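PDB 3HZ2: Beta/gama crystallin family protein from Methanosarcina acetivorans, which binds calcium ions through a betagamma-crystallin domain built of two Greek key motifs. Local coordinates for residues Q24-I38 with S67-F81. Residues are numbered along the deposited sequence; the frame is centred on the assembly and turned at random.
Sequences QPGAGDNLNDKISSI and SVESAGIPDNSISSF. With CA (calcium ion), chain F; CA (calcium ion), chain E.
D33 and N76 reach across to each other's loops in the paired calcium sites of the double-clamp motif of a betagamma-crystallin domain, each Greek key lending a side chain to the partner's ion. D33 OD1 binds one calcium at 2.5 Å together with S77 O and S79 OG; N76 OD1 binds the other with K34 O and S36 OG. E49 O and E9 O complete the respective protein ligands, and waters fill further positions. Second-shell acceptors steer both serine hydroxyls: S79 OG donates a very short bond to N32 OD1, and S36 OG likewise to D75 OD1 (2.5 Å). N32 and D75 match in shape, CG trans to the backbone N (chi1 177° and -168°), which brings each OD1 to its serine. On the buried side of the loops, I35 CD1 lies against I78 CG2 (3.9 Å), I38 and I78 meet tip to tip through their CD1 atoms, and the V68 side chain crosses that of I38 at about a right angle, its CG1 against I38 CD1. At the far end Q24 and F81 run side by side, Q24 CB over one ring face, 3.9 Å from the centroid, while I35 CD1 approaches F81 CE2 obliquely and A27 CB lies 4.3 Å from F81 CE2. A serine in place of F81 would probably leave Q24 CB without the ring it lies over, cost I35 CD1 one of its apolar neighbours and open a gap beside A27. Q24 O accepts from F81 N and A27 N, which arrive from opposite faces of its carbonyl plane.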
# COMPACT_ATOMS: atom_id res chain seq x y z
N GLN A 24 3.65 -0.65 -8.52
CA GLN A 24 2.93 0.60 -8.73
C GLN A 24 3.76 1.84 -8.40
O GLN A 24 3.80 2.27 -7.25
CB GLN A 24 1.66 0.61 -7.86
CG GLN A 24 0.71 -0.54 -8.13
CD GLN A 24 0.14 -0.51 -9.53
OE1 GLN A 24 -0.25 0.55 -10.02
NE2 GLN A 24 0.08 -1.67 -10.18
N PRO A 25 4.42 2.43 -9.41
CA PRO A 25 5.24 3.62 -9.16
C PRO A 25 4.43 4.86 -8.83
O PRO A 25 4.99 5.91 -8.50
CB PRO A 25 6.04 3.76 -10.45
CG PRO A 25 5.06 3.27 -11.48
CD PRO A 25 4.47 2.04 -10.83
N GLY A 26 3.11 4.74 -8.92
CA GLY A 26 2.23 5.86 -8.62
C GLY A 26 1.19 5.53 -7.56
O GLY A 26 0.27 6.31 -7.32
N ALA A 27 1.34 4.36 -6.94
CA ALA A 27 0.44 3.89 -5.88
C ALA A 27 -0.92 3.41 -6.37
O ALA A 27 -1.86 3.30 -5.58
CB ALA A 27 0.25 4.99 -4.82
N GLY A 28 -1.03 3.11 -7.66
CA GLY A 28 -2.29 2.62 -8.19
C GLY A 28 -3.21 3.62 -8.85
O GLY A 28 -2.79 4.72 -9.23
N ASP A 29 -4.47 3.24 -8.99
CA ASP A 29 -5.49 4.07 -9.62
C ASP A 29 -6.05 5.17 -8.72
O ASP A 29 -6.90 4.92 -7.87
CB ASP A 29 -6.64 3.17 -10.10
CG ASP A 29 -7.67 3.93 -10.92
OD1 ASP A 29 -8.68 3.30 -11.31
OD2 ASP A 29 -7.48 5.14 -11.17
N ASN A 30 -5.55 6.39 -8.91
CA ASN A 30 -6.00 7.55 -8.13
C ASN A 30 -5.97 7.37 -6.62
O ASN A 30 -6.84 7.87 -5.91
CB ASN A 30 -7.41 7.95 -8.57
CG ASN A 30 -7.42 8.72 -9.87
OD1 ASN A 30 -8.48 9.03 -10.42
ND2 ASN A 30 -6.23 9.05 -10.38
N LEU A 31 -4.96 6.67 -6.12
CA LEU A 31 -4.84 6.45 -4.68
C LEU A 31 -3.56 7.05 -4.10
O LEU A 31 -3.16 6.71 -2.99
CB LEU A 31 -4.89 4.96 -4.36
CG LEU A 31 -6.29 4.34 -4.47
CD1 LEU A 31 -6.21 2.83 -4.39
CD2 LEU A 31 -7.17 4.90 -3.36
N ASN A 32 -2.92 7.94 -4.85
CA ASN A 32 -1.71 8.58 -4.36
C ASN A 32 -2.08 9.51 -3.20
O ASN A 32 -2.99 10.33 -3.31
CB ASN A 32 -1.03 9.37 -5.48
CG ASN A 32 0.19 10.11 -4.99
OD1 ASN A 32 0.87 9.68 -4.06
ND2 ASN A 32 0.48 11.25 -5.62
N ASP A 33 -1.36 9.36 -2.09
CA ASP A 33 -1.61 10.16 -0.90
C ASP A 33 -3.01 9.99 -0.32
O ASP A 33 -3.59 10.95 0.19
CB ASP A 33 -1.35 11.64 -1.19
CG ASP A 33 0.11 11.92 -1.39
OD1 ASP A 33 0.90 11.15 -0.81
OD2 ASP A 33 0.48 12.87 -2.10
N LYS A 34 -3.53 8.77 -0.40
CA LYS A 34 -4.86 8.47 0.13
C LYS A 34 -4.94 7.14 0.88
O LYS A 34 -5.86 6.94 1.67
CB LYS A 34 -5.88 8.40 -1.01
CG LYS A 34 -6.04 9.64 -1.85
CD LYS A 34 -7.17 9.41 -2.84
CE LYS A 34 -7.25 10.49 -3.88
NZ LYS A 34 -8.33 10.18 -4.85
N ILE A 35 -4.01 6.22 0.64
CA ILE A 35 -4.09 4.91 1.29
C ILE A 35 -4.09 4.93 2.82
O ILE A 35 -3.20 5.50 3.45
CB ILE A 35 -2.96 4.00 0.78
CG1 ILE A 35 -3.13 3.78 -0.73
CG2 ILE A 35 -2.99 2.66 1.52
CD1 ILE A 35 -1.94 3.13 -1.41
N SER A 36 -5.11 4.28 3.40
CA SER A 36 -5.28 4.22 4.85
C SER A 36 -5.39 2.82 5.44
O SER A 36 -5.30 2.64 6.65
CB SER A 36 -6.51 5.02 5.25
OG SER A 36 -6.29 6.38 4.97
N SER A 37 -5.63 1.83 4.59
CA SER A 37 -5.70 0.45 5.04
C SER A 37 -5.15 -0.42 3.92
O SER A 37 -5.20 -0.04 2.75
CB SER A 37 -7.13 0.05 5.43
OG SER A 37 -8.05 0.24 4.37
N ILE A 38 -4.59 -1.57 4.28
CA ILE A 38 -3.98 -2.45 3.30
C ILE A 38 -4.17 -3.93 3.63
O ILE A 38 -4.23 -4.31 4.80
CB ILE A 38 -2.44 -2.20 3.24
CG1 ILE A 38 -2.16 -0.73 2.90
CG2 ILE A 38 -1.80 -3.13 2.21
CD1 ILE A 38 -0.70 -0.34 3.07
N SER A 67 -5.48 -0.10 9.58
CA SER A 67 -4.99 1.27 9.62
C SER A 67 -3.50 1.22 9.28
O SER A 67 -2.75 0.50 9.93
CB SER A 67 -5.17 1.87 11.02
OG SER A 67 -4.48 3.11 11.11
N VAL A 68 -3.07 1.96 8.27
CA VAL A 68 -1.66 1.95 7.88
C VAL A 68 -0.75 2.35 9.04
O VAL A 68 0.39 1.91 9.13
CB VAL A 68 -1.38 2.88 6.68
CG1 VAL A 68 -2.00 2.30 5.42
CG2 VAL A 68 -1.93 4.26 6.95
N GLU A 69 -1.26 3.18 9.93
CA GLU A 69 -0.45 3.61 11.06
C GLU A 69 -0.06 2.45 11.96
O GLU A 69 0.93 2.53 12.68
CB GLU A 69 -1.18 4.69 11.84
CG GLU A 69 -1.35 5.96 11.01
CD GLU A 69 -2.07 7.05 11.76
OE1 GLU A 69 -1.51 7.57 12.74
OE2 GLU A 69 -3.20 7.37 11.35
N SER A 70 -0.82 1.36 11.90
CA SER A 70 -0.50 0.18 12.70
C SER A 70 0.75 -0.45 12.09
O SER A 70 1.45 -1.24 12.74
CB SER A 70 -1.66 -0.83 12.69
OG SER A 70 -1.80 -1.44 11.42
N ALA A 71 1.02 -0.10 10.84
CA ALA A 71 2.19 -0.61 10.13
C ALA A 71 3.29 0.44 10.18
O ALA A 71 4.30 0.34 9.47
CB ALA A 71 1.82 -0.92 8.69
N GLY A 72 3.09 1.46 11.01
CA GLY A 72 4.08 2.52 11.16
C GLY A 72 4.10 3.51 10.01
O GLY A 72 4.99 4.35 9.92
N ILE A 73 3.11 3.42 9.13
CA ILE A 73 3.03 4.30 7.97
C ILE A 73 2.10 5.49 8.23
O ILE A 73 0.98 5.32 8.70
CB ILE A 73 2.49 3.54 6.74
CG1 ILE A 73 3.37 2.32 6.47
CG2 ILE A 73 2.45 4.46 5.53
CD1 ILE A 73 2.80 1.37 5.42
N PRO A 74 2.56 6.71 7.92
CA PRO A 74 1.71 7.88 8.14
C PRO A 74 0.49 7.80 7.21
O PRO A 74 0.60 7.34 6.08
CB PRO A 74 2.63 9.06 7.81
CG PRO A 74 3.64 8.47 6.85
CD PRO A 74 3.90 7.11 7.44
N ASP A 75 -0.66 8.25 7.69
CA ASP A 75 -1.88 8.19 6.90
C ASP A 75 -1.83 9.11 5.68
O ASP A 75 -1.23 10.18 5.72
CB ASP A 75 -3.08 8.53 7.78
CG ASP A 75 -4.40 8.20 7.11
OD1 ASP A 75 -4.45 7.18 6.38
OD2 ASP A 75 -5.38 8.93 7.33
N ASN A 76 -2.46 8.67 4.59
CA ASN A 76 -2.52 9.45 3.35
C ASN A 76 -1.15 9.88 2.84
O ASN A 76 -1.00 11.00 2.34
CB ASN A 76 -3.38 10.71 3.55
CG ASN A 76 -4.78 10.37 3.95
OD1 ASN A 76 -5.23 9.27 3.70
ND2 ASN A 76 -5.48 11.32 4.57
N SER A 77 -0.16 9.01 2.93
CA SER A 77 1.18 9.38 2.50
C SER A 77 1.83 8.45 1.49
O SER A 77 2.84 8.81 0.90
CB SER A 77 2.09 9.50 3.72
OG SER A 77 2.27 8.23 4.32
N ILE A 78 1.30 7.25 1.30
CA ILE A 78 1.91 6.33 0.34
C ILE A 78 1.77 6.89 -1.08
O ILE A 78 0.70 7.36 -1.46
CB ILE A 78 1.25 4.94 0.42
CG1 ILE A 78 1.58 4.31 1.78
CG2 ILE A 78 1.74 4.05 -0.73
CD1 ILE A 78 0.85 3.02 2.06
N SER A 79 2.85 6.85 -1.85
CA SER A 79 2.82 7.35 -3.22
C SER A 79 3.30 6.35 -4.26
O SER A 79 3.22 6.61 -5.46
CB SER A 79 3.63 8.64 -3.33
OG SER A 79 2.95 9.70 -2.69
N SER A 80 3.81 5.22 -3.80
CA SER A 80 4.27 4.17 -4.70
C SER A 80 4.58 2.93 -3.88
O SER A 80 4.84 3.01 -2.69
CB SER A 80 5.51 4.61 -5.49
OG SER A 80 6.62 4.86 -4.65
N PHE A 81 4.51 1.77 -4.52
CA PHE A 81 4.82 0.53 -3.83
C PHE A 81 5.16 -0.57 -4.82
O PHE A 81 4.68 -0.56 -5.96
CB PHE A 81 3.67 0.11 -2.89
CG PHE A 81 2.32 -0.06 -3.56
CD1 PHE A 81 2.00 -1.25 -4.22
CD2 PHE A 81 1.37 0.95 -3.50
CE1 PHE A 81 0.74 -1.42 -4.81
CE2 PHE A 81 0.12 0.79 -4.08
CZ PHE A 81 -0.20 -0.40 -4.73
CA CA F . 3.32 10.89 -0.41
CA CA E . -7.29 8.04 3.43
O HOH W 1 -1.76 6.44 -0.94
O HOH W 2 -0.53 6.16 3.56
O HOH W 3 -7.49 8.96 5.95
O HOH W 4 -7.87 9.92 1.77
O HOH W 5 -9.88 8.49 3.96
O HOH W 6 3.12 12.71 1.66
O HOH W 7 4.04 12.96 -2.12